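Local coordinates for putative secreted cellulose-binding protein (Streptomyces coelicolor, PDB 4OY6) that oxidises cellulose as a copper-dependent lytic polysaccharide monooxygenase of family AA10, probably secreted, at residues A[46-51]-A[101-106]; A[84-89]-A[126-131]; A[113-118]-A[151-156]; A[168-171]-A[176-179]. All coordinates share one frame; numbering follows the deposited sequence. Where two conformers were deposited one is given.

Overall arrangement
The four contacts belong to one LPMO domain built on an E-set (immunoglobulin-like) beta sandwich. Contacts 1 and 4 lie at its copper end, with centres about 10 Å apart. Contact 3 joins the two sheets between strands 110-118 and 148-154, its centre about 15 Å from that of contact 4. Phe113 of contact 3 touches Trp168 of contact 4 and Leu102 of contact 1, so packing runs unbroken from the core to the metal site. Contact 2 joins two loops about 22 Å between centres from contact 1, across the middle of the chain. Along the sequence, contact 1 crosses contact 2 and contact 2 crosses contact 3, while the 168-171/176-179 hairpin comes last.

Contact 1 of 4, residues A[46-51]-A[101-106]; sequences WNWNGL and KLHDQA. With ZN (zinc ion), chain H; NA (sodium ion), chain L.
Gln105 and His103 meet the loop residues Trp48 and Asn49 beside the zinc site at the end of strand 97-104, a strand of the smaller sheet of the LPMO sandwich. The loop 46-51 follows helix 43-46 and makes a type I turn from Asn47 to Gly50, which places Trp48 and Asn49 opposite this strand end. Gln105 CB turns toward the loop, and CG, set beside the backbone N (chi1 -56°), rests against the amide end of Asn49. The chain then bends (chi2 -62°), which swings the amide round to the metal: CD is 2.9 Å from the zinc and OE1 binds it at 1.9 Å. The other branch, NE2, lies 3.9 Å from Trp48 CH2, an oblique approach in which the ring and amide planes stand 47° apart. His103 is the second protein ligand, NE2 lying 1.9 Å from the zinc, while its ND1 binds the sodium together with Asn148. His103 NE2 and Gln105 OE1 come within 2.7 Å because the zinc draws both in. His103 CD2 also meets the edge of the Trp48 ring, near its plane, at 4.3 Å from CH2. Tyr12 and Trp15 pack on the same indole, and the Gln105 side chain ends about 6 Å from the bound copper, which puts this zinc site near the copper centre. Between the two ligands, Asp104 makes an Asx turn: OD1 accepts from Ala106 N at 2.9 Å, from above the carboxylate plane, and also takes a bond from the amino group of His1, a copper ligand.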
loop_
_atom_site.group_PDB
_atom_site.type_symbol
_atom_site.label_atom_id
_atom_site.label_comp_id
_atom_site.label_asym_id
_atom_site.label_seq_id
_atom_site.Cartn_x
_atom_site.Cartn_y
_atom_site.Cartn_z
ATOM N N TRP A 46 -7.201 7.260 10.184
ATOM C CA TRP A 46 -7.786 6.643 11.395
ATOM C C TRP A 46 -8.240 5.216 11.083
ATOM O O TRP A 46 -7.980 4.303 11.864
ATOM C CB TRP A 46 -8.960 7.451 11.970
ATOM C CG TRP A 46 -8.641 8.851 12.346
ATOM C CD1 TRP A 46 -9.309 9.959 11.950
ATOM C CD2 TRP A 46 -7.579 9.316 13.210
ATOM N NE1 TRP A 46 -8.754 11.093 12.514
ATOM C CE2 TRP A 46 -7.684 10.723 13.281
ATOM C CE3 TRP A 46 -6.573 8.691 13.944
ATOM C CZ2 TRP A 46 -6.794 11.499 14.012
ATOM C CZ3 TRP A 46 -5.674 9.475 14.659
ATOM C CH2 TRP A 46 -5.794 10.860 14.682
ATOM N N ASN A 47 -8.890 5.033 9.927
ATOM C CA ASN A 47 -9.286 3.696 9.466
ATOM C C ASN A 47 -8.169 3.170 8.551
ATOM O O ASN A 47 -8.328 2.986 7.348
ATOM C CB ASN A 47 -10.628 3.753 8.781
ATOM C CG ASN A 47 -11.186 2.382 8.483
ATOM O OD1 ASN A 47 -10.508 1.383 8.674
ATOM N ND2 ASN A 47 -12.439 2.336 8.015
ATOM N N TRP A 48 -7.030 2.901 9.164
ATOM C CA TRP A 48 -5.891 2.484 8.377
ATOM C C TRP A 48 -6.056 1.050 7.899
ATOM O O TRP A 48 -5.357 0.648 6.965
ATOM C CB TRP A 48 -4.561 2.653 9.068
ATOM C CG TRP A 48 -4.485 2.054 10.370
ATOM C CD1 TRP A 48 -4.607 2.708 11.567
ATOM C CD2 TRP A 48 -4.163 0.673 10.686
ATOM N NE1 TRP A 48 -4.430 1.820 12.601
ATOM C CE2 TRP A 48 -4.131 0.578 12.092
ATOM C CE3 TRP A 48 -3.858 -0.479 9.911
ATOM C CZ2 TRP A 48 -3.882 -0.623 12.742
ATOM C CZ3 TRP A 48 -3.592 -1.654 10.555
ATOM C CH2 TRP A 48 -3.617 -1.723 11.963
ATOM N N ASN A 49 -6.951 0.278 8.512
ATOM C CA ASN A 49 -7.120 -1.126 8.163
ATOM C C ASN A 49 -8.245 -1.421 7.177
ATOM O O ASN A 49 -8.525 -2.581 6.904
ATOM C CB ASN A 49 -7.205 -2.000 9.427
ATOM C CG ASN A 49 -8.489 -1.871 10.220
ATOM O OD1 ASN A 49 -9.376 -1.056 9.974
ATOM N ND2 ASN A 49 -8.607 -2.759 11.189
ATOM N N GLY A 50 -8.879 -0.382 6.646
ATOM C CA GLY A 50 -10.076 -0.518 5.854
ATOM C C GLY A 50 -9.953 -0.390 4.345
ATOM O O GLY A 50 -10.943 -0.077 3.679
ATOM N N LEU A 51 -8.753 -0.646 3.790
ATOM C CA LEU A 51 -8.525 -0.442 2.362
ATOM C C LEU A 51 -8.713 -1.760 1.612
ATOM O O LEU A 51 -7.745 -2.440 1.272
ATOM C CB LEU A 51 -7.151 0.181 2.134
ATOM C CG LEU A 51 -7.054 1.049 0.866
ATOM C CD1 LEU A 51 -5.733 1.793 0.864
ATOM C CD2 LEU A 51 -7.238 0.259 -0.432
ATOM N N LYS A 101 5.582 -7.024 5.818
ATOM C CA LYS A 101 4.899 -7.453 7.035
ATOM C C LYS A 101 3.538 -6.812 7.092
ATOM O O LYS A 101 3.404 -5.598 7.041
ATOM C CB LYS A 101 5.687 -7.103 8.294
ATOM C CG LYS A 101 4.989 -7.584 9.562
ATOM C CD LYS A 101 5.803 -7.220 10.786
ATOM C CE LYS A 101 5.076 -7.573 12.063
ATOM N NZ LYS A 101 5.940 -7.333 13.247
ATOM N N LEU A 102 2.534 -7.661 7.194
ATOM C CA LEU A 102 1.182 -7.234 7.393
ATOM C C LEU A 102 0.685 -7.567 8.787
ATOM O O LEU A 102 0.971 -8.639 9.329
ATOM C CB LEU A 102 0.227 -7.895 6.428
ATOM C CG LEU A 102 0.419 -7.532 4.980
ATOM C CD1 LEU A 102 1.289 -8.571 4.299
ATOM C CD2 LEU A 102 -0.946 -7.364 4.312
ATOM N N HIS A 103 -0.082 -6.647 9.358
ATOM C CA HIS A 103 -0.757 -6.890 10.615
ATOM C C HIS A 103 -2.227 -7.012 10.297
ATOM O O HIS A 103 -2.777 -6.158 9.609
ATOM C CB HIS A 103 -0.527 -5.732 11.593
ATOM C CG HIS A 103 -1.132 -5.978 12.928
ATOM N ND1 HIS A 103 -0.571 -6.852 13.828
ATOM C CD2 HIS A 103 -2.248 -5.502 13.511
ATOM C CE1 HIS A 103 -1.325 -6.914 14.909
ATOM N NE2 HIS A 103 -2.337 -6.095 14.746
ATOM N N ASP A 104 -2.839 -8.059 10.840
ATOM C CA ASP A 104 -4.253 -8.393 10.641
ATOM C C ASP A 104 -4.949 -8.502 11.982
ATOM O O ASP A 104 -4.642 -9.392 12.761
ATOM C CB ASP A 104 -4.371 -9.714 9.859
ATOM C CG ASP A 104 -5.799 -10.157 9.603
ATOM O OD1 ASP A 104 -6.748 -9.400 9.919
ATOM O OD2 ASP A 104 -5.933 -11.278 9.058
ATOM N N GLN A 105 -5.888 -7.600 12.226
ATOM C CA GLN A 105 -6.633 -7.567 13.480
ATOM C C GLN A 105 -7.534 -8.795 13.684
ATOM O O GLN A 105 -7.931 -9.085 14.796
ATOM C CB GLN A 105 -7.489 -6.281 13.565
ATOM C CG GLN A 105 -6.732 -4.952 13.408
ATOM C CD GLN A 105 -5.681 -4.654 14.473
ATOM O OE1 GLN A 105 -4.956 -5.528 14.938
ATOM N NE2 GLN A 105 -5.580 -3.385 14.839
ATOM N N ALA A 106 -7.866 -9.480 12.602
ATOM C CA ALA A 106 -8.884 -10.531 12.601
ATOM C C ALA A 106 -8.341 -11.948 12.329
ATOM O O ALA A 106 -9.101 -12.908 12.392
ATOM C CB ALA A 106 -9.952 -10.193 11.578
HETATM ZN ZN ZN H . -3.578 -5.689 16.184
HETATM NA NA NA L . 1.407 -7.010 14.199
HETATM O O HOH W 1 2.656 -5.502 13.567
#

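Contact 2 of 4, residues A[84-89]-A[126-131]; sequences DAVGPW and TQALTW
A valine methyl set squarely on a peptide group marks this contact: Val86 CG1 lies above the flat face of the amide joining Thr126 to Gln127, 3.4 Å from Thr126 C and 3.5 Å from Gln127 N. The methyl stands almost straight over the carbonyl carbon. Its twin, CG2, reaches the next residue along, 3.8 Å from Ala128 CA and 4.2 Å from Ala128 CB. With CG1 anti to the backbone N (chi1 175°), the two branches straddle consecutive residues of the facing loop. At the protein surface this joins the loop between helix 60-63 and strand 92-93 to that between strands 110-118 and 134-139. The loop carrying Val86 is folded back on itself. Trp89 NE1 donates to Ala85 O over 2.9 Å, nearly straight at 171°; the acceptor lies in the indole plane, although the donor stands above the carbonyl plane. Trp89 N also reaches Gly87 O at 2.9 Å, closing an inverse gamma turn centred on Pro88. On the other loop the polar ends are engaged locally: Thr126 OG1 bonds to the Asp123 carboxylate, and Gln127 OE1 accepts from the Asp123 backbone N. The segments thus meet by van der Waals contact, without a hydrogen bond between them: methyl against peptide face and methyl against alanine, a joint that depends on shape.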
loop_
_atom_site.group_PDB
_atom_site.type_symbol
_atom_site.label_atom_id
_atom_site.label_comp_id
_atom_site.label_asym_id
_atom_site.label_seq_id
_atom_site.Cartn_x
_atom_site.Cartn_y
_atom_site.Cartn_z
ATOM N N ASP A 84 -4.096 8.277 -4.106
ATOM C CA ASP A 84 -3.747 8.298 -5.521
ATOM C C ASP A 84 -3.019 9.586 -5.940
ATOM O O ASP A 84 -2.626 9.729 -7.102
ATOM C CB ASP A 84 -5.002 8.147 -6.373
ATOM C CG ASP A 84 -5.665 6.781 -6.251
ATOM O OD1 ASP A 84 -4.947 5.780 -6.068
ATOM O OD2 ASP A 84 -6.904 6.733 -6.399
ATOM N N ALA A 85 -2.838 10.538 -5.023
ATOM C CA ALA A 85 -2.093 11.738 -5.351
ATOM C C ALA A 85 -0.682 11.385 -5.804
ATOM O O ALA A 85 -0.080 10.416 -5.322
ATOM C CB ALA A 85 -2.060 12.678 -4.163
ATOM N N VAL A 86 -0.175 12.197 -6.726
ATOM C CA VAL A 86 1.155 12.022 -7.271
ATOM C C VAL A 86 2.065 13.096 -6.669
ATOM O O VAL A 86 1.756 14.294 -6.717
ATOM C CB VAL A 86 1.124 12.112 -8.796
ATOM C CG1 VAL A 86 2.526 12.048 -9.381
ATOM C CG2 VAL A 86 0.246 11.013 -9.365
ATOM N N GLY A 87 3.168 12.663 -6.060
ATOM C CA GLY A 87 4.066 13.580 -5.393
ATOM C C GLY A 87 5.052 12.834 -4.540
ATOM O O GLY A 87 5.114 11.597 -4.595
ATOM N N PRO A 88 5.828 13.574 -3.749
ATOM C CA PRO A 88 6.950 13.001 -3.006
ATOM C C PRO A 88 6.524 12.320 -1.694
ATOM O O PRO A 88 6.832 12.787 -0.595
ATOM C CB PRO A 88 7.837 14.224 -2.764
ATOM C CG PRO A 88 6.855 15.340 -2.610
ATOM C CD PRO A 88 5.820 15.058 -3.672
ATOM N N TRP A 89 5.810 11.205 -1.829
ATOM C CA TRP A 89 5.406 10.398 -0.687
ATOM C C TRP A 89 6.658 9.987 0.078
ATOM O O TRP A 89 7.681 9.633 -0.506
ATOM C CB TRP A 89 4.658 9.153 -1.156
ATOM C CG TRP A 89 3.284 9.460 -1.681
ATOM C CD1 TRP A 89 2.926 9.715 -2.961
ATOM C CD2 TRP A 89 2.086 9.495 -0.911
ATOM N NE1 TRP A 89 1.585 9.945 -3.046
ATOM C CE2 TRP A 89 1.036 9.834 -1.790
ATOM C CE3 TRP A 89 1.806 9.305 0.432
ATOM C CZ2 TRP A 89 -0.268 9.967 -1.351
ATOM C CZ3 TRP A 89 0.511 9.476 0.861
ATOM C CH2 TRP A 89 -0.497 9.800 -0.017
ATOM N N THR A 126 6.329 11.835 -9.834
ATOM C CA THR A 126 5.763 12.626 -10.927
ATOM C C THR A 126 4.810 11.886 -11.867
ATOM O O THR A 126 4.205 12.517 -12.738
ATOM C CB THR A 126 6.869 13.273 -11.799
ATOM O OG1 THR A 126 7.663 12.243 -12.404
ATOM C CG2 THR A 126 7.740 14.213 -10.981
ATOM N N GLN A 127 4.646 10.574 -11.689
ATOM C CA GLN A 127 3.811 9.765 -12.565
ATOM C C GLN A 127 2.786 8.965 -11.770
ATOM O O GLN A 127 3.101 8.422 -10.704
ATOM C CB GLN A 127 4.677 8.773 -13.326
ATOM C CG GLN A 127 5.732 9.415 -14.211
ATOM C CD GLN A 127 6.502 8.371 -14.983
ATOM O OE1 GLN A 127 7.557 7.931 -14.561
ATOM N NE2 GLN A 127 5.933 7.914 -16.095
ATOM N N ALA A 128 1.564 8.894 -12.307
ATOM C CA ALA A 128 0.512 8.083 -11.702
ATOM C C ALA A 128 0.842 6.593 -11.848
ATOM O O ALA A 128 1.377 6.155 -12.878
ATOM C CB ALA A 128 -0.809 8.369 -12.386
ATOM N N LEU A 129 0.550 5.816 -10.814
ATOM C CA LEU A 129 0.721 4.372 -10.889
ATOM C C LEU A 129 -0.291 3.748 -11.856
ATOM O O LEU A 129 -1.476 4.073 -11.834
ATOM C CB LEU A 129 0.537 3.731 -9.530
ATOM C CG LEU A 129 1.760 3.408 -8.721
ATOM C CD1 LEU A 129 2.185 4.715 -8.076
ATOM C CD2 LEU A 129 1.393 2.315 -7.706
ATOM N N THR A 130 0.214 2.834 -12.675
ATOM C CA THR A 130 -0.592 2.046 -13.604
ATOM C C THR A 130 -0.136 0.596 -13.486
ATOM O O THR A 130 0.980 0.318 -13.063
ATOM C CB THR A 130 -0.427 2.503 -15.060
ATOM O OG1 THR A 130 0.887 2.147 -15.499
ATOM C CG2 THR A 130 -0.678 4.018 -15.185
ATOM N N TRP A 131 -0.997 -0.316 -13.913
ATOM C CA TRP A 131 -0.645 -1.729 -13.907
ATOM C C TRP A 131 0.550 -2.007 -14.827
ATOM O O TRP A 131 1.387 -2.859 -14.530
ATOM C CB TRP A 131 -1.837 -2.575 -14.310
ATOM C CG TRP A 131 -2.905 -2.643 -13.257
ATOM C CD1 TRP A 131 -4.061 -1.902 -13.194
ATOM C CD2 TRP A 131 -2.927 -3.502 -12.111
ATOM N NE1 TRP A 131 -4.794 -2.259 -12.100
ATOM C CE2 TRP A 131 -4.125 -3.239 -11.416
ATOM C CE3 TRP A 131 -2.071 -4.482 -11.617
ATOM C CZ2 TRP A 131 -4.482 -3.938 -10.258
ATOM C CZ3 TRP A 131 -2.424 -5.162 -10.446
ATOM C CH2 TRP A 131 -3.617 -4.890 -9.795
#

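Contact 3 of 4, residues A[113-118]-A[151-156]; sequences FLVYVT and IPVSTS
The two sheets of the LPMO beta sandwich face each other here, strand 110-118 from the mixed sheet against strand 148-154 from the three-stranded one, with Phe113 meeting Ile151 and Val115 meeting both Ile151 and Val153. The axes of the short strand segments approach to 9.6 Å at a signed angle of -34°, too far for backbone bonding, so side chains alone fill the interface. Ile151 CD1 comes over one face of the Phe113 ring as a CH-pi contact, 3.8 Å from the ring centroid and 23° off its normal. It leans toward the ring's attachment point, since Phe113 CG is 3.5 Å from CD1. Ile151 CG1 also borders that end of the ring, 3.9 Å from Phe113 CD2. The isoleucine reaches this position with a chi2 of 134°, away from a staggered value, which suggests that its end methyl is fitted to the ring at some torsional cost. Further along, the beta-branched side chains meet methyl to methyl: Val115 CG2 lies 4.2 Å from Ile151 CG2, and Val115 CG1 is 4.2 Å from Val153 CG2. With the Phe113 ring cut back to a serine, Ile151 CD1 is likely to be left without the face it lies on, and a gap to open between the sheets. Everything that touches is buried. Val137 of strand 134-139 and Val164 of strand 161-170 flank Val115 on its own sheet, Phe98 and Val100 of strand 97-104 touch Val153, and Leu102 of that same strand packs on both Phe113 and Ile151.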
loop_
_atom_site.group_PDB
_atom_site.type_symbol
_atom_site.label_atom_id
_atom_site.label_comp_id
_atom_site.label_asym_id
_atom_site.label_seq_id
_atom_site.Cartn_x
_atom_site.Cartn_y
_atom_site.Cartn_z
ATOM N N PHE A 113 -0.805 -13.854 -1.391
ATOM C CA PHE A 113 -0.373 -12.479 -1.610
ATOM C C PHE A 113 0.271 -12.380 -2.975
ATOM O O PHE A 113 0.979 -13.280 -3.414
ATOM C CB PHE A 113 0.668 -12.040 -0.569
ATOM C CG PHE A 113 0.169 -12.068 0.852
ATOM C CD1 PHE A 113 -0.522 -10.999 1.370
ATOM C CD2 PHE A 113 0.409 -13.155 1.679
ATOM C CE1 PHE A 113 -0.969 -11.006 2.676
ATOM C CE2 PHE A 113 -0.038 -13.167 2.997
ATOM C CZ PHE A 113 -0.734 -12.093 3.490
ATOM N N LEU A 114 0.022 -11.261 -3.640
ATOM C CA LEU A 114 0.774 -10.847 -4.835
ATOM C C LEU A 114 1.557 -9.610 -4.441
ATOM O O LEU A 114 1.015 -8.693 -3.828
ATOM C CB LEU A 114 -0.150 -10.514 -6.001
ATOM C CG LEU A 114 -1.193 -11.554 -6.352
ATOM C CD1 LEU A 114 -2.104 -11.014 -7.451
ATOM C CD2 LEU A 114 -0.591 -12.896 -6.713
ATOM N N VAL A 115 2.831 -9.561 -4.819
ATOM C CA VAL A 115 3.630 -8.381 -4.539
ATOM C C VAL A 115 4.259 -7.924 -5.851
ATOM O O VAL A 115 4.865 -8.709 -6.571
ATOM C CB VAL A 115 4.745 -8.654 -3.502
ATOM C CG1 VAL A 115 5.454 -7.359 -3.155
ATOM C CG2 VAL A 115 4.193 -9.322 -2.254
ATOM N N TYR A 116 4.081 -6.639 -6.127
ATOM C CA TYR A 116 4.645 -5.973 -7.278
ATOM C C TYR A 116 5.544 -4.834 -6.825
ATOM O O TYR A 116 5.412 -4.323 -5.726
ATOM C CB TYR A 116 3.557 -5.368 -8.177
ATOM C CG TYR A 116 2.520 -6.334 -8.676
ATOM C CD1 TYR A 116 1.414 -6.663 -7.885
ATOM C CD2 TYR A 116 2.639 -6.954 -9.912
ATOM C CE1 TYR A 116 0.461 -7.544 -8.328
ATOM C CE2 TYR A 116 1.680 -7.851 -10.367
ATOM C CZ TYR A 116 0.591 -8.129 -9.569
ATOM O OH TYR A 116 -0.345 -9.012 -10.009
ATOM N N VAL A 117 6.430 -4.411 -7.711
ATOM C CA VAL A 117 7.190 -3.176 -7.505
ATOM C C VAL A 117 7.163 -2.386 -8.806
ATOM O O VAL A 117 7.147 -2.957 -9.901
ATOM C CB VAL A 117 8.655 -3.429 -7.031
ATOM C CG1 VAL A 117 9.384 -2.115 -6.804
ATOM C CG2 VAL A 117 8.709 -4.250 -5.742
ATOM N N THR A 118 7.172 -1.072 -8.709
ATOM C CA THR A 118 7.273 -0.237 -9.907
ATOM C C THR A 118 8.594 -0.513 -10.625
ATOM O O THR A 118 9.646 -0.732 -10.007
ATOM C CB THR A 118 7.123 1.253 -9.575
ATOM O OG1 THR A 118 8.048 1.608 -8.549
ATOM C CG2 THR A 118 5.708 1.554 -9.127
ATOM N N ILE A 151 6.042 -11.786 4.177
ATOM C CA ILE A 151 6.378 -12.229 2.834
ATOM C C ILE A 151 7.833 -11.844 2.567
ATOM O O ILE A 151 8.144 -10.659 2.477
ATOM C CB ILE A 151 5.513 -11.590 1.738
ATOM C CG1 ILE A 151 4.023 -11.768 2.020
ATOM C CG2 ILE A 151 5.881 -12.186 0.385
ATOM C CD1 ILE A 151 3.215 -10.532 1.831
ATOM N N PRO A 152 8.726 -12.836 2.465
ATOM C CA PRO A 152 10.141 -12.531 2.192
ATOM C C PRO A 152 10.320 -12.281 0.717
ATOM O O PRO A 152 10.226 -13.200 -0.088
ATOM C CB PRO A 152 10.869 -13.783 2.646
ATOM C CG PRO A 152 9.856 -14.876 2.488
ATOM C CD PRO A 152 8.489 -14.279 2.628
ATOM N N VAL A 153 10.529 -11.027 0.349
ATOM C CA VAL A 153 10.684 -10.596 -1.039
ATOM C C VAL A 153 12.160 -10.492 -1.382
ATOM O O VAL A 153 12.962 -10.026 -0.570
ATOM C CB VAL A 153 9.959 -9.225 -1.273
ATOM C CG1 VAL A 153 10.168 -8.708 -2.702
ATOM C CG2 VAL A 153 8.469 -9.367 -1.006
ATOM N N SER A 154 12.512 -10.886 -2.593
ATOM C CA SER A 154 13.872 -10.741 -3.086
ATOM C C SER A 154 13.832 -10.067 -4.433
ATOM O O SER A 154 13.182 -10.548 -5.376
ATOM C CB SER A 154 14.541 -12.105 -3.237
ATOM O OG SER A 154 15.859 -11.986 -3.744
ATOM N N THR A 155 14.578 -8.965 -4.553
ATOM C CA THR A 155 14.724 -8.246 -5.810
ATOM C C THR A 155 16.203 -8.012 -6.079
ATOM O O THR A 155 17.018 -8.083 -5.161
ATOM C CB THR A 155 14.002 -6.872 -5.805
ATOM O OG1 THR A 155 14.712 -5.953 -4.969
ATOM C CG2 THR A 155 12.544 -7.018 -5.348
ATOM N N SER A 156 16.518 -7.730 -7.335
ATOM C CA SER A 156 17.844 -7.269 -7.723
ATOM C C SER A 156 17.698 -6.281 -8.864
ATOM O O SER A 156 16.794 -6.402 -9.672
ATOM C CB SER A 156 18.741 -8.442 -8.146
ATOM O OG SER A 156 18.914 -9.392 -7.117
#

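Contact 4 of 4, residues A[168-171]-A[176-179]; sequences WQAS and TYFL
Trp168 O receives two groups of the neighbouring strand: Tyr177 N donates to it at 2.9 Å, and Thr176 CA approaches to 3.2 Å as a weaker CA-H...O contact. The return bond, Trp168 N to Tyr177 O at 3.0 Å, makes Trp168 and Tyr177 a hydrogen-bonded pair of the antiparallel hairpin formed by strands 161-170 and 175-184. Their side chains share one face of the sheet and point the same way. The six-membered ring of Trp168 lies on the Tyr177 ring as an offset stack, centroids 4.2 Å apart and planes at 20°. Trp168 CZ3 sits over the centre of the phenol, while Tyr177 CD1 is 3.4 Å from Trp168 CE3; Ala170 CB meets the phenol's edge near CE1. The opposite sheet face carries Gln169 and Thr176, a non-hydrogen-bonded pair in backbone terms, bridged instead by side chains: Thr176 OG1 donates to Gln169 OE1 over 2.7 Å, tilted 33° from the carbonyl plane. Gln169, its chain bent at chi2 (69°), uses NE2 for Asp174 in the hairpin turn, so both ends of its amide are held. Tyr177 also reaches to about 3 Å from the copper, nearest atoms, and its ring meets that of His1 edge-to-face. Were Tyr177 a leucine, Trp168 would probably lose the flat partner of its offset stack, and His1 its edge-to-face neighbour. Beyond the hairpin, strand 110-118 pairs with strand 161-170 through Gln169, strand 52-54 joins strand 175-184 through Thr176, and Leu102 of strand 97-104 packs on Trp168 from the other sheet.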
loop_
_atom_site.group_PDB
_atom_site.type_symbol
_atom_site.label_atom_id
_atom_site.label_comp_id
_atom_site.label_asym_id
_atom_site.label_seq_id
_atom_site.Cartn_x
_atom_site.Cartn_y
_atom_site.Cartn_z
ATOM N N TRP A 168 -3.440 -8.543 -0.897
ATOM C CA TRP A 168 -3.761 -9.576 0.083
ATOM C C TRP A 168 -5.155 -10.094 -0.215
ATOM O O TRP A 168 -6.129 -9.363 -0.048
ATOM C CB TRP A 168 -3.694 -8.997 1.490
ATOM C CG TRP A 168 -4.267 -9.811 2.611
ATOM C CD1 TRP A 168 -4.456 -11.162 2.676
ATOM C CD2 TRP A 168 -4.718 -9.278 3.854
ATOM N NE1 TRP A 168 -5.016 -11.490 3.890
ATOM C CE2 TRP A 168 -5.179 -10.350 4.633
ATOM C CE3 TRP A 168 -4.789 -7.975 4.377
ATOM C CZ2 TRP A 168 -5.717 -10.158 5.909
ATOM C CZ3 TRP A 168 -5.303 -7.788 5.628
ATOM C CH2 TRP A 168 -5.781 -8.871 6.379
ATOM N N GLN A 169 -5.253 -11.343 -0.648
ATOM C CA GLN A 169 -6.539 -11.998 -0.827
ATOM C C GLN A 169 -6.846 -12.742 0.473
ATOM O O GLN A 169 -6.175 -13.728 0.789
ATOM C CB GLN A 169 -6.508 -12.970 -2.010
ATOM C CG GLN A 169 -7.821 -13.691 -2.237
ATOM C CD GLN A 169 -8.904 -12.778 -2.721
ATOM O OE1 GLN A 169 -8.657 -11.773 -3.397
ATOM N NE2 GLN A 169 -10.148 -13.162 -2.429
ATOM N N ALA A 170 -7.801 -12.236 1.244
ATOM C CA ALA A 170 -8.107 -12.829 2.539
ATOM C C ALA A 170 -8.851 -14.146 2.351
ATOM O O ALA A 170 -9.491 -14.354 1.322
ATOM C CB ALA A 170 -8.908 -11.860 3.374
ATOM N N SER A 171 -8.774 -15.033 3.345
ATOM C CA SER A 171 -9.359 -16.372 3.232
ATOM C C SER A 171 -10.797 -16.525 3.711
ATOM O O SER A 171 -11.420 -17.527 3.411
ATOM C CB SER A 171 -8.480 -17.363 3.980
ATOM O OG SER A 171 -7.222 -17.501 3.330
ATOM N N THR A 176 -10.280 -8.405 -0.647
ATOM C CA THR A 176 -8.922 -8.160 -1.111
ATOM C C THR A 176 -8.489 -6.770 -0.648
ATOM O O THR A 176 -9.242 -5.805 -0.764
ATOM C CB THR A 176 -8.857 -8.187 -2.646
ATOM O OG1 THR A 176 -9.633 -9.278 -3.160
ATOM C CG2 THR A 176 -7.407 -8.276 -3.131
ATOM N N TYR A 177 -7.257 -6.681 -0.139
ATOM C CA TYR A 177 -6.649 -5.437 0.318
ATOM C C TYR A 177 -5.549 -5.036 -0.652
ATOM O O TYR A 177 -4.803 -5.890 -1.107
ATOM C CB TYR A 177 -6.098 -5.591 1.738
ATOM C CG TYR A 177 -7.128 -6.006 2.756
ATOM C CD1 TYR A 177 -7.663 -7.293 2.768
ATOM C CD2 TYR A 177 -7.577 -5.119 3.716
ATOM C CE1 TYR A 177 -8.611 -7.661 3.710
ATOM C CE2 TYR A 177 -8.548 -5.482 4.660
ATOM C CZ TYR A 177 -9.068 -6.762 4.630
ATOM O OH TYR A 177 -10.036 -7.117 5.547
ATOM N N PHE A 178 -5.456 -3.736 -0.927
ATOM C CA PHE A 178 -4.563 -3.199 -1.964
ATOM C C PHE A 178 -3.662 -2.150 -1.325
ATOM O O PHE A 178 -4.117 -1.051 -1.017
ATOM C CB PHE A 178 -5.367 -2.563 -3.110
ATOM C CG PHE A 178 -6.304 -3.537 -3.787
ATOM C CD1 PHE A 178 -7.598 -3.720 -3.340
ATOM C CD2 PHE A 178 -5.888 -4.261 -4.888
ATOM C CE1 PHE A 178 -8.434 -4.626 -3.971
ATOM C CE2 PHE A 178 -6.717 -5.169 -5.516
ATOM C CZ PHE A 178 -7.993 -5.345 -5.059
ATOM N N LEU A 179 -2.412 -2.523 -1.089
ATOM C CA LEU A 179 -1.531 -1.717 -0.227
ATOM C C LEU A 179 -0.300 -1.203 -0.989
ATOM O O LEU A 179 0.603 -1.976 -1.352
ATOM C CB LEU A 179 -1.049 -2.532 0.965
ATOM C CG LEU A 179 -2.035 -3.074 1.981
ATOM C CD1 LEU A 179 -3.268 -2.231 2.272
ATOM C CD2 LEU A 179 -2.418 -4.490 1.708
#